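Side-chain contacts in acetone carboxylase alpha subunit (Xanthobacter autotrophicus Py2, PDB 5M45), which is the manganese-binding alpha subunit of a multi-subunit enzyme and belongs to the hydantoinase B/oxoprolinase family: residues Lys25-Arg30 with Asn96-Ser101; Leu47-Arg52 with Ile257-Lys262; Thr179-Val182 with Met187-Gly190. One frame throughout, in Å; residues are numbered along the deposited sequence.

Contact 1: Lys25-Arg30 with Asn96-Ser101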
loop_
_atom_site.group_PDB
_atom_site.type_symbol
_atom_site.label_atom_id
_atom_site.label_comp_id
_atom_site.label_asym_id
_atom_site.label_seq_id
_atom_site.Cartn_x
_atom_site.Cartn_y
_atom_site.Cartn_z
ATOM N N LYS A 25 7.428 -28.262 7.558
ATOM C CA LYS A 25 8.785 -27.925 8.044
ATOM C C LYS A 25 9.620 -29.179 8.351
ATOM O O LYS A 25 10.788 -29.226 7.987
ATOM C CB LYS A 25 8.734 -26.993 9.275
ATOM C CG LYS A 25 10.130 -26.565 9.756
ATOM C CD LYS A 25 10.096 -25.424 10.755
ATOM C CE LYS A 25 11.430 -25.227 11.499
ATOM N NZ LYS A 25 12.573 -25.102 10.544
ATOM N N GLU A 26 9.017 -30.191 8.993
ATOM C CA GLU A 26 9.703 -31.472 9.267
ATOM C C GLU A 26 10.193 -32.114 7.965
ATOM O O GLU A 26 11.354 -32.576 7.889
ATOM C CB GLU A 26 8.797 -32.456 10.025
ATOM C CG GLU A 26 8.657 -32.150 11.521
ATOM C CD GLU A 26 7.511 -32.889 12.206
ATOM O OE1 GLU A 26 6.733 -33.595 11.498
ATOM O OE2 GLU A 26 7.413 -32.733 13.460
ATOM N N HIS A 27 9.317 -32.109 6.950
ATOM C CA HIS A 27 9.590 -32.684 5.647
ATOM C C HIS A 27 10.773 -31.973 4.946
ATOM O O HIS A 27 11.762 -32.598 4.562
ATOM C CB HIS A 27 8.307 -32.608 4.799
ATOM C CG HIS A 27 8.395 -33.278 3.456
ATOM N ND1 HIS A 27 8.479 -34.651 3.310
ATOM C CD2 HIS A 27 8.354 -32.775 2.200
ATOM C CE1 HIS A 27 8.488 -34.956 2.027
ATOM N NE2 HIS A 27 8.419 -33.837 1.334
ATOM N N ARG A 28 10.668 -30.663 4.799
ATOM C CA ARG A 28 11.749 -29.881 4.182
ATOM C C ARG A 28 13.071 -29.995 4.960
ATOM O O ARG A 28 14.110 -30.209 4.358
ATOM C CB ARG A 28 11.362 -28.412 3.988
ATOM C CG ARG A 28 12.494 -27.614 3.349
ATOM C CD ARG A 28 12.116 -26.266 2.821
ATOM N NE ARG A 28 13.276 -25.636 2.183
ATOM C CZ ARG A 28 14.146 -24.812 2.777
ATOM N NH1 ARG A 28 14.012 -24.457 4.059
ATOM N NH2 ARG A 28 15.170 -24.331 2.085
ATOM N N ASP A 29 13.034 -29.872 6.289
ATOM C CA ASP A 29 14.270 -29.960 7.087
ATOM C C ASP A 29 15.012 -31.310 6.890
ATOM O O ASP A 29 16.256 -31.324 6.814
ATOM C CB ASP A 29 14.016 -29.689 8.577
ATOM C CG ASP A 29 13.697 -28.207 8.890
ATOM O OD1 ASP A 29 13.806 -27.301 8.033
ATOM O OD2 ASP A 29 13.291 -27.928 10.032
ATOM N N ARG A 30 14.256 -32.418 6.802
ATOM C CA ARG A 30 14.817 -33.764 6.570
ATOM C C ARG A 30 15.512 -33.802 5.208
ATOM O O ARG A 30 16.646 -34.260 5.090
ATOM C CB ARG A 30 13.723 -34.864 6.669
ATOM C CG ARG A 30 14.192 -36.253 6.235
ATOM C CD ARG A 30 13.210 -37.381 6.545
ATOM N NE ARG A 30 11.949 -37.213 5.797
ATOM C CZ ARG A 30 11.706 -37.636 4.552
ATOM N NH1 ARG A 30 12.612 -38.233 3.829
ATOM N NH2 ARG A 30 10.490 -37.485 4.012
ATOM N N ASN A 96 7.185 -29.894 -5.798
ATOM C CA ASN A 96 7.004 -30.936 -4.780
ATOM C C ASN A 96 6.617 -30.293 -3.412
ATOM O O ASN A 96 6.574 -29.082 -3.294
ATOM C CB ASN A 96 8.231 -31.884 -4.727
ATOM C CG ASN A 96 9.484 -31.252 -4.142
ATOM O OD1 ASN A 96 9.441 -30.317 -3.333
ATOM N ND2 ASN A 96 10.643 -31.810 -4.537
ATOM N N ALA A 97 6.288 -31.112 -2.413
ATOM C CA ALA A 97 5.799 -30.628 -1.117
ATOM C C ALA A 97 6.758 -29.685 -0.409
ATOM O O ALA A 97 6.318 -28.785 0.325
ATOM C CB ALA A 97 5.434 -31.784 -0.217
ATOM N N ALA A 98 8.061 -29.856 -0.640
ATOM C CA ALA A 98 9.096 -28.998 -0.035
ATOM C C ALA A 98 9.315 -27.665 -0.755
ATOM O O ALA A 98 10.215 -26.904 -0.370
ATOM C CB ALA A 98 10.421 -29.758 0.063
ATOM N N GLY A 99 8.533 -27.378 -1.798
ATOM C CA GLY A 99 8.695 -26.151 -2.590
ATOM C C GLY A 99 9.800 -26.133 -3.650
ATOM O O GLY A 99 10.140 -25.073 -4.162
ATOM N N ASP A 100 10.375 -27.293 -3.973
ATOM C CA ASP A 100 11.324 -27.404 -5.071
ATOM C C ASP A 100 10.617 -27.722 -6.404
ATOM O O ASP A 100 9.774 -28.603 -6.458
ATOM C CB ASP A 100 12.354 -28.478 -4.752
ATOM C CG ASP A 100 13.217 -28.104 -3.542
ATOM O OD1 ASP A 100 13.891 -27.034 -3.647
ATOM O OD2 ASP A 100 13.260 -28.861 -2.553
ATOM N N SER A 101 10.975 -27.010 -7.472
ATOM C CA SER A 101 10.314 -27.180 -8.777
ATOM C C SER A 101 10.756 -28.469 -9.442
ATOM O O SER A 101 11.943 -28.840 -9.345
ATOM C CB SER A 101 10.591 -25.992 -9.712
ATOM O OG SER A 101 11.970 -25.910 -10.040
HETATM O O HOH W 1 13.086 -27.298 -0.153
#
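Arg28, on helix 24-38, and Ala98, in the tight turn joining strands 90-95 and 101-104, bring their CA atoms to 5.1 Å. His27 and Arg28 meet different parts of the turn. With CG anti to the backbone N (chi1 -175°), the His27 ring extends to Ala97, whose CB lies obliquely 3.9 Å from CD2; the amide N of Ala98 is met at the ring edge. Both ring nitrogens are engaged, NE2 by Tyr265 OH and ND1 by Glu22 OE1, which probably fixes the ring's rotation. The turn is that of a beta hairpin, type I from Asn96 to Gly99 followed by a G1 bulge: Asn96 N bonds to Asp100 O, and Gly99 takes a positive phi. Asn96 OD1 braces it from inside, accepting Asp100 N from above its carbonyl plane, with a weak second bond from Ala98 N. Arg28 is extended from CG to NE, and its CD passes 3.8 Å from Ala98 O. One water lies in the guanidinium plane, accepting from Arg28 NE at 2.9 Å and donating to Ala98 O and Asp100 OD2. Asp100 OD1 is held by Lys120 and Tyr376, two residues lining the 3,6,9,12,15-pentaoxaheptadecan-1-ol pocket.

Contact 2: Leu47-Arg52 with Ile257-Lys262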
loop_
_atom_site.group_PDB
_atom_site.type_symbol
_atom_site.label_atom_id
_atom_site.label_comp_id
_atom_site.label_asym_id
_atom_site.label_seq_id
_atom_site.Cartn_x
_atom_site.Cartn_y
_atom_site.Cartn_z
ATOM N N LEU A 47 18.500 -43.231 -8.397
ATOM C CA LEU A 47 17.168 -42.809 -8.849
ATOM C C LEU A 47 16.346 -44.040 -9.300
ATOM O O LEU A 47 16.399 -44.411 -10.479
ATOM C CB LEU A 47 17.325 -41.789 -9.978
ATOM C CG LEU A 47 18.172 -40.545 -9.637
ATOM C CD1 LEU A 47 18.139 -39.549 -10.790
ATOM C CD2 LEU A 47 17.642 -39.856 -8.409
ATOM N N GLU A 48 15.602 -44.666 -8.363
ATOM C CA GLU A 48 14.970 -45.981 -8.637
ATOM C C GLU A 48 13.983 -45.945 -9.804
ATOM O O GLU A 48 14.012 -46.834 -10.637
ATOM C CB GLU A 48 14.256 -46.558 -7.412
ATOM C CG GLU A 48 15.102 -47.066 -6.278
ATOM C CD GLU A 48 14.248 -47.572 -5.085
ATOM O OE1 GLU A 48 13.034 -48.017 -5.215
ATOM O OE2 GLU A 48 14.817 -47.477 -3.966
ATOM N N LEU A 49 13.087 -44.961 -9.827
ATOM C CA LEU A 49 12.118 -44.880 -10.907
ATOM C C LEU A 49 12.837 -44.691 -12.265
ATOM O O LEU A 49 12.585 -45.439 -13.206
ATOM C CB LEU A 49 11.080 -43.782 -10.678
ATOM C CG LEU A 49 9.908 -43.770 -11.675
ATOM C CD1 LEU A 49 8.949 -44.903 -11.373
ATOM C CD2 LEU A 49 9.130 -42.454 -11.633
ATOM N N ARG A 50 13.746 -43.721 -12.324
ATOM C CA ARG A 50 14.462 -43.470 -13.564
ATOM C C ARG A 50 15.261 -44.677 -14.078
ATOM O O ARG A 50 15.207 -44.981 -15.276
ATOM C CB ARG A 50 15.402 -42.292 -13.421
ATOM C CG ARG A 50 16.031 -41.969 -14.749
ATOM C CD ARG A 50 16.549 -40.589 -14.758
ATOM N NE ARG A 50 17.948 -40.484 -14.397
ATOM C CZ ARG A 50 18.963 -40.280 -15.235
ATOM N NH1 ARG A 50 18.792 -40.275 -16.551
ATOM N NH2 ARG A 50 20.182 -40.123 -14.732
ATOM N N GLU A 51 15.954 -45.361 -13.166
ATOM C CA GLU A 51 16.847 -46.446 -13.537
ATOM C C GLU A 51 16.093 -47.760 -13.795
ATOM O O GLU A 51 16.387 -48.434 -14.763
ATOM C CB GLU A 51 17.952 -46.653 -12.477
ATOM C CG GLU A 51 18.938 -45.475 -12.359
ATOM C CD GLU A 51 19.794 -45.513 -11.074
ATOM O OE1 GLU A 51 20.130 -46.641 -10.599
ATOM O OE2 GLU A 51 20.140 -44.413 -10.530
ATOM N N ARG A 52 15.112 -48.093 -12.951
ATOM C CA ARG A 52 14.384 -49.367 -13.049
ATOM C C ARG A 52 13.091 -49.311 -13.847
ATOM O O ARG A 52 12.633 -50.345 -14.290
ATOM C CB ARG A 52 14.063 -49.915 -11.646
ATOM C CG ARG A 52 15.285 -50.246 -10.838
ATOM C CD ARG A 52 14.933 -51.343 -9.782
ATOM N NE ARG A 52 14.910 -52.657 -10.478
ATOM C CZ ARG A 52 13.820 -53.316 -10.905
ATOM N NH1 ARG A 52 12.567 -52.920 -10.632
ATOM N NH2 ARG A 52 13.988 -54.431 -11.594
ATOM N N ILE A 257 -0.011 -43.148 -7.025
ATOM C CA ILE A 257 0.688 -42.154 -6.200
ATOM C C ILE A 257 2.154 -42.528 -5.938
ATOM O O ILE A 257 2.993 -41.634 -5.884
ATOM C CB ILE A 257 -0.090 -41.841 -4.870
ATOM C CG1 ILE A 257 0.575 -40.706 -4.062
ATOM C CG2 ILE A 257 -0.152 -43.066 -3.943
ATOM C CD1 ILE A 257 0.668 -39.353 -4.773
ATOM N N GLU A 258 2.480 -43.811 -5.828
ATOM C CA GLU A 258 3.875 -44.208 -5.493
ATOM C C GLU A 258 4.866 -43.775 -6.581
ATOM O O GLU A 258 5.944 -43.268 -6.269
ATOM C CB GLU A 258 4.047 -45.723 -5.289
ATOM C CG GLU A 258 3.174 -46.326 -4.201
ATOM C CD GLU A 258 3.713 -46.050 -2.848
ATOM O OE1 GLU A 258 4.510 -46.933 -2.399
ATOM O OE2 GLU A 258 3.326 -45.024 -2.221
ATOM N N ALA A 259 4.497 -43.992 -7.843
ATOM C CA ALA A 259 5.331 -43.572 -8.952
ATOM C C ALA A 259 5.461 -42.033 -9.025
ATOM O O ALA A 259 6.571 -41.521 -9.235
ATOM C CB ALA A 259 4.792 -44.119 -10.267
ATOM N N TYR A 260 4.345 -41.309 -8.874
ATOM C CA TYR A 260 4.395 -39.842 -8.897
ATOM C C TYR A 260 5.261 -39.307 -7.753
ATOM O O TYR A 260 6.044 -38.380 -7.962
ATOM C CB TYR A 260 2.982 -39.216 -8.811
ATOM C CG TYR A 260 3.018 -37.709 -8.822
ATOM C CD1 TYR A 260 3.001 -37.011 -10.027
ATOM C CD2 TYR A 260 3.112 -36.975 -7.640
ATOM C CE1 TYR A 260 3.074 -35.632 -10.058
ATOM C CE2 TYR A 260 3.168 -35.591 -7.666
ATOM C CZ TYR A 260 3.171 -34.916 -8.873
ATOM O OH TYR A 260 3.254 -33.535 -8.940
ATOM N N TRP A 261 5.089 -39.876 -6.566
ATOM C CA TRP A 261 5.849 -39.481 -5.353
ATOM C C TRP A 261 7.365 -39.672 -5.543
ATOM O O TRP A 261 8.167 -38.801 -5.142
ATOM C CB TRP A 261 5.292 -40.219 -4.127
ATOM C CG TRP A 261 5.757 -39.738 -2.755
ATOM C CD1 TRP A 261 6.535 -40.421 -1.863
ATOM C CD2 TRP A 261 5.447 -38.485 -2.126
ATOM N NE1 TRP A 261 6.736 -39.657 -0.733
ATOM C CE2 TRP A 261 6.076 -38.473 -0.864
ATOM C CE3 TRP A 261 4.699 -37.374 -2.503
ATOM C CZ2 TRP A 261 5.987 -37.397 0.014
ATOM C CZ3 TRP A 261 4.598 -36.294 -1.620
ATOM C CH2 TRP A 261 5.230 -36.328 -0.373
ATOM N N LYS A 262 7.769 -40.757 -6.191
ATOM C CA LYS A 262 9.190 -40.909 -6.576
ATOM C C LYS A 262 9.679 -39.848 -7.574
ATOM O O LYS A 262 10.738 -39.253 -7.351
ATOM C CB LYS A 262 9.497 -42.317 -7.082
ATOM C CG LYS A 262 9.374 -43.299 -5.917
ATOM C CD LYS A 262 10.061 -44.615 -6.153
ATOM C CE LYS A 262 9.229 -45.549 -6.989
ATOM N NZ LYS A 262 8.993 -46.888 -6.375
#
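Leu49 is the apolar residue by which the short helix 48-52 meets the first turns of helix 257-282, a helix-helix packing in which the two segments run almost at right angles (104°) with axes 10.4 Å apart. The first torsion (-172°) turns the Leu49 branch away from its own N and carries it across to Ala259. There the two methyls do different work: CD2 sits 3.6 Å from the carbonyl O of Ala259, while CD1 approaches Ala259 CB at 4.4 Å. Closer to the backbone, Leu49 CB packs against Lys262 CB at 4.2 Å, one helical turn farther along the partner. Helix 54-75 completes this apolar patch, with Tyr57 and Leu60 against Leu49 and Leu56 against Ala259.

Lys262 sets off with CG anti to its carbonyl carbon; its chain then bends at both of the last two torsions, and NZ ends near Glu48. The two charges stay 4.4 Å apart between Glu48 OE1 and Lys262 NZ, beyond salt-bridge range, so any attraction at this more exposed margin is probably modest. A second link between the same helices comes from Glu266, whose carboxylate oxygens accept Leu49 N and Arg50 N at the start of helix 48-52. At its N-cap, Leu47 N bonds to Glu51 OE2 at 2.9 Å in a nearly straight line, meeting that oxygen from above the carboxylate plane.

Contact 3: Thr179-Val182 with Met187-Gly190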
loop_
_atom_site.group_PDB
_atom_site.type_symbol
_atom_site.label_atom_id
_atom_site.label_comp_id
_atom_site.label_asym_id
_atom_site.label_seq_id
_atom_site.Cartn_x
_atom_site.Cartn_y
_atom_site.Cartn_z
ATOM N N THR A 179 1.014 -1.567 -10.093
ATOM C CA THR A 179 0.591 -1.897 -8.755
ATOM C C THR A 179 0.378 -0.662 -7.872
ATOM O O THR A 179 0.404 -0.769 -6.653
ATOM C CB THR A 179 1.552 -2.912 -8.060
ATOM O OG1 THR A 179 2.913 -2.532 -8.234
ATOM C CG2 THR A 179 1.364 -4.300 -8.664
ATOM N N GLY A 180 0.102 0.493 -8.465
ATOM C CA GLY A 180 -0.214 1.668 -7.662
ATOM C C GLY A 180 0.987 2.182 -6.880
ATOM O O GLY A 180 0.866 2.503 -5.681
ATOM N N ALA A 181 2.131 2.267 -7.550
ATOM C CA ALA A 181 3.303 2.998 -7.016
ATOM C C ALA A 181 3.134 4.480 -7.310
ATOM O O ALA A 181 2.259 4.874 -8.089
ATOM C CB ALA A 181 4.596 2.462 -7.631
ATOM N N VAL A 182 3.969 5.296 -6.667
ATOM C CA VAL A 182 4.018 6.762 -6.885
ATOM C C VAL A 182 4.116 7.095 -8.400
ATOM O O VAL A 182 3.338 7.917 -8.911
ATOM C CB VAL A 182 5.177 7.405 -6.094
ATOM C CG1 VAL A 182 5.406 8.871 -6.498
ATOM C CG2 VAL A 182 4.908 7.275 -4.580
ATOM N N MET A 187 7.903 -0.245 -14.081
ATOM C CA MET A 187 9.318 -0.034 -13.728
ATOM C C MET A 187 9.514 1.387 -13.183
ATOM O O MET A 187 10.305 2.188 -13.680
ATOM C CB MET A 187 10.190 -0.233 -14.976
ATOM C CG MET A 187 9.895 -1.458 -15.821
ATOM S SD MET A 187 9.776 -3.030 -14.908
ATOM C CE MET A 187 9.603 -4.126 -16.302
ATOM N N ALA A 188 8.723 1.690 -12.152
ATOM C CA ALA A 188 8.396 3.057 -11.798
ATOM C C ALA A 188 9.528 3.780 -11.042
ATOM O O ALA A 188 10.330 3.148 -10.334
ATOM C CB ALA A 188 7.152 3.039 -10.936
ATOM N N THR A 189 9.560 5.099 -11.244
ATOM C CA THR A 189 10.399 6.036 -10.524
ATOM C C THR A 189 9.484 7.014 -9.769
ATOM O O THR A 189 8.302 7.140 -10.108
ATOM C CB THR A 189 11.268 6.868 -11.465
ATOM O OG1 THR A 189 10.419 7.592 -12.374
ATOM C CG2 THR A 189 12.200 5.982 -12.266
ATOM N N GLY A 190 10.063 7.705 -8.792
ATOM C CA GLY A 190 9.349 8.690 -7.969
ATOM C C GLY A 190 9.490 8.406 -6.510
ATOM O O GLY A 190 9.961 9.257 -5.757
#
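Ala181 and Ala188 face each other inside the long irregular connection that leads from strand 165-175 to strand 204-208 of the antiparallel sheet. Neither segment is helix or strand. They nevertheless run roughly parallel, Ala181 lying opposite Ala188 and Val182 opposite Gly190, so that the chain between them must double back before the second pass. The loop thus folds back so that two of its non-regular passes pack together.

Apolar packing is what joins the two passes. The alanine methyls point at each other and meet at 4.2 Å between Ala181 CB and Ala188 CB, with the corresponding CA atoms 7.0 Å apart. At the Val182 level the backbones draw nearer, to 5.8 Å between the CA atoms of Val182 and Gly190, and here a side chain rests on bare main chain. Val182 is also packed by Pro306 of a second subunit, placing this fold of the loop at a subunit interface. The side chain of Met187 touches His150, a ligand of the manganese ion, although the methyl of Ala188 is itself about 12 Å from the metal.

Polar support comes from outside and is directed at the backbone. Arg225 NH1 bonds to Ala181 O, with a weak bond from NH2 to Val182 O, while Thr344 OG1 and Gln440 NE2 hold the carbonyls of Ala188 and Met187.

Conformation accounts for the close second pair. Gly190 adopts phi 126° and psi -58°, angles natural to glycine, and without a side chain its main chain can approach. Of the two Val182 branches it is CG1, swung to the far side from the valine's own N (chi1 170°), that uses this, lying 4.1 Å from Gly190 C and 4.2 Å from Gly190 CA.

Overall arrangement
Contacts 1 and 2 adjoin each other, their centres 18 Å apart: the helices 24-38 and 48-52 are consecutive in the chain, and His27 CE1 packs on Trp261 CZ2 at 4.0 Å. Helix 257-282 serves both, carrying one half of contact 2 and supplying Tyr265 to contact 1. Contact 3 lies apart, about 23 Å from contact 1 and 29 Å from contact 2 between nearest atoms. It is buried, as is contact 1, whereas contact 2 is only partly so and has charged groups at its margin. Their chemistry differs accordingly: water-bridged helix against hairpin in contact 1, leucine packing between helices in contact 2, and small apolar groups within one loop in contact 3.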